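Local atomic coordinates of putative peptidase (Parabacteroides merdae, PDB entry 4L8K), a protein that probably hydrolyses peptide bonds as a serine peptidase of family S41, a member of the ClpP/crotonase clan. Residues 16-21 and 261-266; 228-233 and 276-281. One frame throughout, in Å; residues are numbered along the deposited sequence.

In the fold
Both contacts are largely buried, but they lie in different parts of the chain, their centres about 24 Å apart. Contact 1 lies about 21 Å from the centre of the chain and sets the N-terminal helix 8-22 on a three-stranded antiparallel sheet. Contact 2 lies about 8 Å from that centre and joins helix 224-232 to the loop before strand 286-287. The first is apolar, with a selenomethionine on an aromatic ring. The second is smaller and sets one methyl group against a polar pair. The two meet through Ser266 and Glu279, where OG and OE2 are 2.7 Å apart, a probable hydrogen bond.

Contact 1: 16-21 and 261-266; sequences WRIMDE and WSVRFS. With PO4 (phosphate ion), chain E.
A helix-on-sheet packing joins the N-terminal helix 8-22 to strand 262-266, the middle strand of a three-stranded antiparallel sheet. Ile18 and Met19 touch Val263 and Phe265. The local axes are 10.2 Å apart and run nearly parallel, at 17°. A Met-aromatic contact forms here: the selenium of Met19, a selenomethionine, approaches the Phe265 ring obliquely, with SE 3.5 Å from CE2. CG of Met19 beside the backbone N and the bend at chi2, -76°, bring SE to the ring. Ile18 adds a second point of packing. Its CG2 branch lies anti to the backbone N and meets Val263 CG1 at 3.7 Å as the two side chains pass in opposite directions. The same methyl lies 4.3 Å from Phe265 CZ. Phe253, on strand 252-256, stacks on the Phe265 ring, and Leu61 of helix 50-61 touches both Met19 and Val263.

Arg264 points away from the helix and binds a phosphate ion, probably from the crystallisation liquor. The phosphate lies at the edge of the Arg264 guanidinium. Arg264 NH1 gives a hydrogen bond to phosphate O4 (2.8 Å, 160°), while Arg264 NH2 makes a weak one to O3. His68, Ser223, Ser249 and Gly250 also hold the ion. At the strand end, Ser266 OG lies 2.6 Å from phosphate O1.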
# COMPACT_ATOMS: atom_id res chain seq x y z
N TRP A 16 5.62 26.17 0.22
CA TRP A 16 5.61 26.10 1.68
C TRP A 16 4.16 26.20 2.23
O TRP A 16 3.78 25.43 3.12
CB TRP A 16 6.50 27.20 2.31
CG TRP A 16 6.63 27.03 3.80
CD1 TRP A 16 7.50 26.21 4.45
CD2 TRP A 16 5.71 27.52 4.80
NE1 TRP A 16 7.25 26.24 5.81
CE2 TRP A 16 6.15 27.03 6.05
CE3 TRP A 16 4.60 28.39 4.77
CZ2 TRP A 16 5.54 27.39 7.26
CZ3 TRP A 16 3.99 28.74 5.96
CH2 TRP A 16 4.45 28.24 7.19
N ARG A 17 3.37 27.14 1.67
CA ARG A 17 1.98 27.41 2.03
C ARG A 17 1.06 26.23 1.68
O ARG A 17 0.21 25.86 2.50
CB ARG A 17 1.49 28.69 1.35
CG ARG A 17 0.91 29.73 2.32
CD ARG A 17 0.36 30.95 1.60
NE ARG A 17 -1.10 30.99 1.61
CZ ARG A 17 -1.87 30.45 0.67
NH1 ARG A 17 -1.33 29.82 -0.36
NH2 ARG A 17 -3.19 30.52 0.77
N ILE A 18 1.25 25.61 0.48
CA ILE A 18 0.46 24.45 0.05
C ILE A 18 0.65 23.30 1.06
O ILE A 18 -0.33 22.69 1.48
CB ILE A 18 0.79 24.02 -1.41
CG1 ILE A 18 0.23 25.06 -2.41
CG2 ILE A 18 0.21 22.62 -1.72
CD1 ILE A 18 0.81 25.00 -3.82
N MSE A 19 1.92 23.06 1.49
CA MSE A 19 2.25 22.04 2.47
C MSE A 19 1.68 22.39 3.83
O MSE A 19 1.01 21.56 4.44
CB MSE A 19 3.76 21.86 2.55
CG MSE A 19 4.34 21.05 1.40
SE MSE A 19 4.00 19.17 1.65
CE MSE A 19 5.17 18.77 3.14
N ASP A 20 1.91 23.64 4.27
CA ASP A 20 1.45 24.15 5.57
C ASP A 20 -0.05 23.97 5.79
O ASP A 20 -0.47 23.57 6.87
CB ASP A 20 1.80 25.63 5.71
CG ASP A 20 1.60 26.20 7.10
OD1 ASP A 20 2.23 25.67 8.05
OD2 ASP A 20 0.86 27.18 7.23
N GLU A 21 -0.85 24.23 4.75
CA GLU A 21 -2.30 24.19 4.83
C GLU A 21 -2.94 22.85 4.48
O GLU A 21 -4.07 22.62 4.93
CB GLU A 21 -2.90 25.29 3.93
CG GLU A 21 -2.44 26.69 4.36
CD GLU A 21 -2.83 27.88 3.50
OE1 GLU A 21 -3.37 27.69 2.38
OE2 GLU A 21 -2.57 29.02 3.95
N TRP A 261 4.91 23.64 -11.91
CA TRP A 261 5.27 22.37 -11.29
C TRP A 261 4.13 21.93 -10.41
O TRP A 261 3.29 22.75 -10.04
CB TRP A 261 6.56 22.47 -10.44
CG TRP A 261 7.80 22.95 -11.14
CD1 TRP A 261 8.00 23.09 -12.48
CD2 TRP A 261 9.01 23.37 -10.50
NE1 TRP A 261 9.26 23.58 -12.72
CE2 TRP A 261 9.90 23.77 -11.52
CE3 TRP A 261 9.42 23.50 -9.17
CZ2 TRP A 261 11.20 24.25 -11.25
CZ3 TRP A 261 10.69 23.99 -8.90
CH2 TRP A 261 11.56 24.37 -9.93
N SER A 262 4.11 20.67 -10.03
CA SER A 262 3.06 20.26 -9.13
C SER A 262 3.65 19.52 -7.92
O SER A 262 4.75 18.99 -8.00
CB SER A 262 1.99 19.44 -9.86
OG SER A 262 2.44 18.13 -10.12
N VAL A 263 2.96 19.61 -6.79
CA VAL A 263 3.31 18.91 -5.55
C VAL A 263 2.18 17.93 -5.25
O VAL A 263 1.01 18.28 -5.40
CB VAL A 263 3.61 19.86 -4.36
CG1 VAL A 263 2.42 20.79 -4.04
CG2 VAL A 263 4.05 19.07 -3.13
N ARG A 264 2.52 16.70 -4.86
CA ARG A 264 1.54 15.68 -4.51
C ARG A 264 1.95 15.02 -3.19
O ARG A 264 3.15 14.98 -2.86
CB ARG A 264 1.37 14.61 -5.63
CG ARG A 264 2.60 13.75 -5.93
CD ARG A 264 2.65 12.44 -5.14
NE ARG A 264 1.66 11.45 -5.59
CZ ARG A 264 1.02 10.59 -4.79
NH1 ARG A 264 1.24 10.60 -3.48
NH2 ARG A 264 0.16 9.72 -5.31
N PHE A 265 0.93 14.54 -2.45
CA PHE A 265 1.02 13.82 -1.19
C PHE A 265 -0.37 13.21 -0.86
O PHE A 265 -1.33 13.43 -1.61
CB PHE A 265 1.56 14.71 -0.05
CG PHE A 265 1.03 16.13 0.03
CD1 PHE A 265 -0.12 16.43 0.75
CD2 PHE A 265 1.75 17.19 -0.54
CE1 PHE A 265 -0.56 17.75 0.90
CE2 PHE A 265 1.28 18.50 -0.44
CZ PHE A 265 0.16 18.78 0.31
N SER A 266 -0.47 12.44 0.24
CA SER A 266 -1.76 11.86 0.64
C SER A 266 -2.71 12.96 1.09
O SER A 266 -2.31 13.85 1.85
CB SER A 266 -1.55 10.84 1.75
OG SER A 266 -0.69 9.83 1.27
P PO4 E . -1.20 8.08 -1.89
O1 PO4 E . -1.85 9.13 -1.00
O2 PO4 E . -1.36 6.68 -1.22
O3 PO4 E . -1.89 8.10 -3.28
O4 PO4 E . 0.31 8.39 -2.02

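Contact 2: 228-233 and 276-281; sequences FVNVMR and QHTEFG
Helix 224-232 of the S41 peptidase region faces a loop that makes a type I beta turn from Thr278 to Gly281. The turn is closed by the backbone bond from Gly281 N to Thr278 O, 3.1 Å long. The nearest CA atoms are those of Asn230 and Thr278, 7.8 Å apart. No hydrogen bond crosses between the segments. Thr278 reaches over with its methyl: CG2 is 3.9 Å from Asn230 OD1 and meets the edge of the Arg233 guanidinium, near its plane. The hydroxyl of Thr278 is held on its own side by a bond to Val270 O, while Thr278 O accepts from Asn226 ND2 of the facing helix.

The polar pair of residues 228-233 is fixed from within. With CG anti to the backbone N (chi1 -179°), the Asn230 amide extends toward the loop, where OD1 meets the Thr278 methyl and accepts two bonds from Arg233. These come side-on from NE and NH2, with OD1 almost in the guanidinium plane. This double grip should fix the rotation of both groups. Asn230 also approaches a bound MPD molecule, probably from the crystallisation liquor. The Arg233 NH2 bond to Asn230 OD1 is 2.9 Å long, at 152°, and the same NH2 lies 4.0 Å from Thr278 CG2.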
# COMPACT_ATOMS: atom_id res chain seq x y z
N PHE A 228 -6.50 -2.21 1.16
CA PHE A 228 -6.92 -3.60 0.95
C PHE A 228 -6.39 -4.47 2.14
O PHE A 228 -7.15 -5.24 2.73
CB PHE A 228 -6.37 -4.15 -0.41
CG PHE A 228 -6.59 -5.63 -0.62
CD1 PHE A 228 -7.85 -6.12 -0.97
CD2 PHE A 228 -5.54 -6.54 -0.47
CE1 PHE A 228 -8.06 -7.49 -1.16
CE2 PHE A 228 -5.76 -7.91 -0.64
CZ PHE A 228 -7.01 -8.38 -1.00
N VAL A 229 -5.08 -4.34 2.44
CA VAL A 229 -4.43 -5.07 3.53
C VAL A 229 -5.13 -4.72 4.86
O VAL A 229 -5.43 -5.62 5.64
CB VAL A 229 -2.90 -4.78 3.54
CG1 VAL A 229 -2.25 -5.26 4.85
CG2 VAL A 229 -2.22 -5.45 2.34
N ASN A 230 -5.43 -3.43 5.07
CA ASN A 230 -6.11 -2.95 6.25
C ASN A 230 -7.45 -3.68 6.49
O ASN A 230 -7.77 -4.01 7.63
CB ASN A 230 -6.35 -1.46 6.15
CG ASN A 230 -7.03 -0.85 7.37
OD1 ASN A 230 -6.72 -1.14 8.52
ND2 ASN A 230 -8.00 -0.00 7.13
N VAL A 231 -8.23 -3.92 5.43
CA VAL A 231 -9.52 -4.59 5.54
C VAL A 231 -9.30 -6.09 5.79
O VAL A 231 -9.95 -6.67 6.66
CB VAL A 231 -10.42 -4.34 4.29
CG1 VAL A 231 -11.75 -5.09 4.40
CG2 VAL A 231 -10.65 -2.84 4.08
N MSE A 232 -8.36 -6.71 5.04
CA MSE A 232 -8.11 -8.14 5.11
C MSE A 232 -7.65 -8.59 6.50
O MSE A 232 -8.15 -9.60 6.97
CB MSE A 232 -7.10 -8.57 4.02
CG MSE A 232 -7.66 -8.41 2.60
SE MSE A 232 -9.11 -9.64 2.15
CE MSE A 232 -8.08 -11.21 2.01
N ARG A 233 -6.79 -7.80 7.18
CA ARG A 233 -6.29 -8.16 8.52
C ARG A 233 -7.37 -8.08 9.60
O ARG A 233 -7.09 -8.48 10.74
CB ARG A 233 -5.05 -7.34 8.93
CG ARG A 233 -5.15 -5.82 8.80
CD ARG A 233 -5.89 -5.17 9.94
NE ARG A 233 -5.70 -3.72 9.89
CZ ARG A 233 -4.75 -3.09 10.57
NH1 ARG A 233 -3.92 -3.77 11.35
NH2 ARG A 233 -4.62 -1.77 10.47
N GLN A 276 -6.28 4.34 14.56
CA GLN A 276 -4.83 4.52 14.40
C GLN A 276 -4.49 4.71 12.92
O GLN A 276 -5.09 4.07 12.05
CB GLN A 276 -4.03 3.35 15.00
CG GLN A 276 -4.36 3.04 16.48
CD GLN A 276 -4.22 4.22 17.46
OE1 GLN A 276 -3.34 5.08 17.38
NE2 GLN A 276 -5.18 4.34 18.34
N HIS A 277 -3.53 5.61 12.64
CA HIS A 277 -3.08 5.95 11.29
C HIS A 277 -2.40 4.77 10.60
O HIS A 277 -1.55 4.11 11.20
CB HIS A 277 -2.13 7.16 11.34
CG HIS A 277 -2.83 8.43 11.66
ND1 HIS A 277 -3.21 9.30 10.66
CD2 HIS A 277 -3.25 8.91 12.85
CE1 HIS A 277 -3.83 10.29 11.28
NE2 HIS A 277 -3.89 10.09 12.59
N THR A 278 -2.78 4.50 9.33
CA THR A 278 -2.21 3.41 8.50
C THR A 278 -1.27 3.99 7.41
O THR A 278 -0.67 3.24 6.64
CB THR A 278 -3.35 2.59 7.83
OG1 THR A 278 -4.10 3.45 6.96
CG2 THR A 278 -4.29 1.93 8.86
N GLU A 279 -1.16 5.34 7.36
CA GLU A 279 -0.36 6.08 6.37
C GLU A 279 1.09 5.63 6.31
O GLU A 279 1.67 5.61 5.24
CB GLU A 279 -0.41 7.59 6.69
CG GLU A 279 0.39 8.46 5.71
CD GLU A 279 -0.13 8.56 4.28
OE1 GLU A 279 -1.33 8.25 4.04
OE2 GLU A 279 0.66 8.96 3.40
N PHE A 280 1.67 5.31 7.46
CA PHE A 280 3.08 5.00 7.60
C PHE A 280 3.37 3.53 7.37
O PHE A 280 4.53 3.12 7.39
CB PHE A 280 3.55 5.48 8.99
CG PHE A 280 3.02 6.87 9.26
CD1 PHE A 280 3.49 7.98 8.54
CD2 PHE A 280 2.04 7.07 10.24
CE1 PHE A 280 2.99 9.26 8.79
CE2 PHE A 280 1.52 8.36 10.48
CZ PHE A 280 1.99 9.44 9.74
N GLY A 281 2.32 2.78 7.03
CA GLY A 281 2.37 1.36 6.76
C GLY A 281 1.71 0.55 7.86
O GLY A 281 1.52 1.05 8.98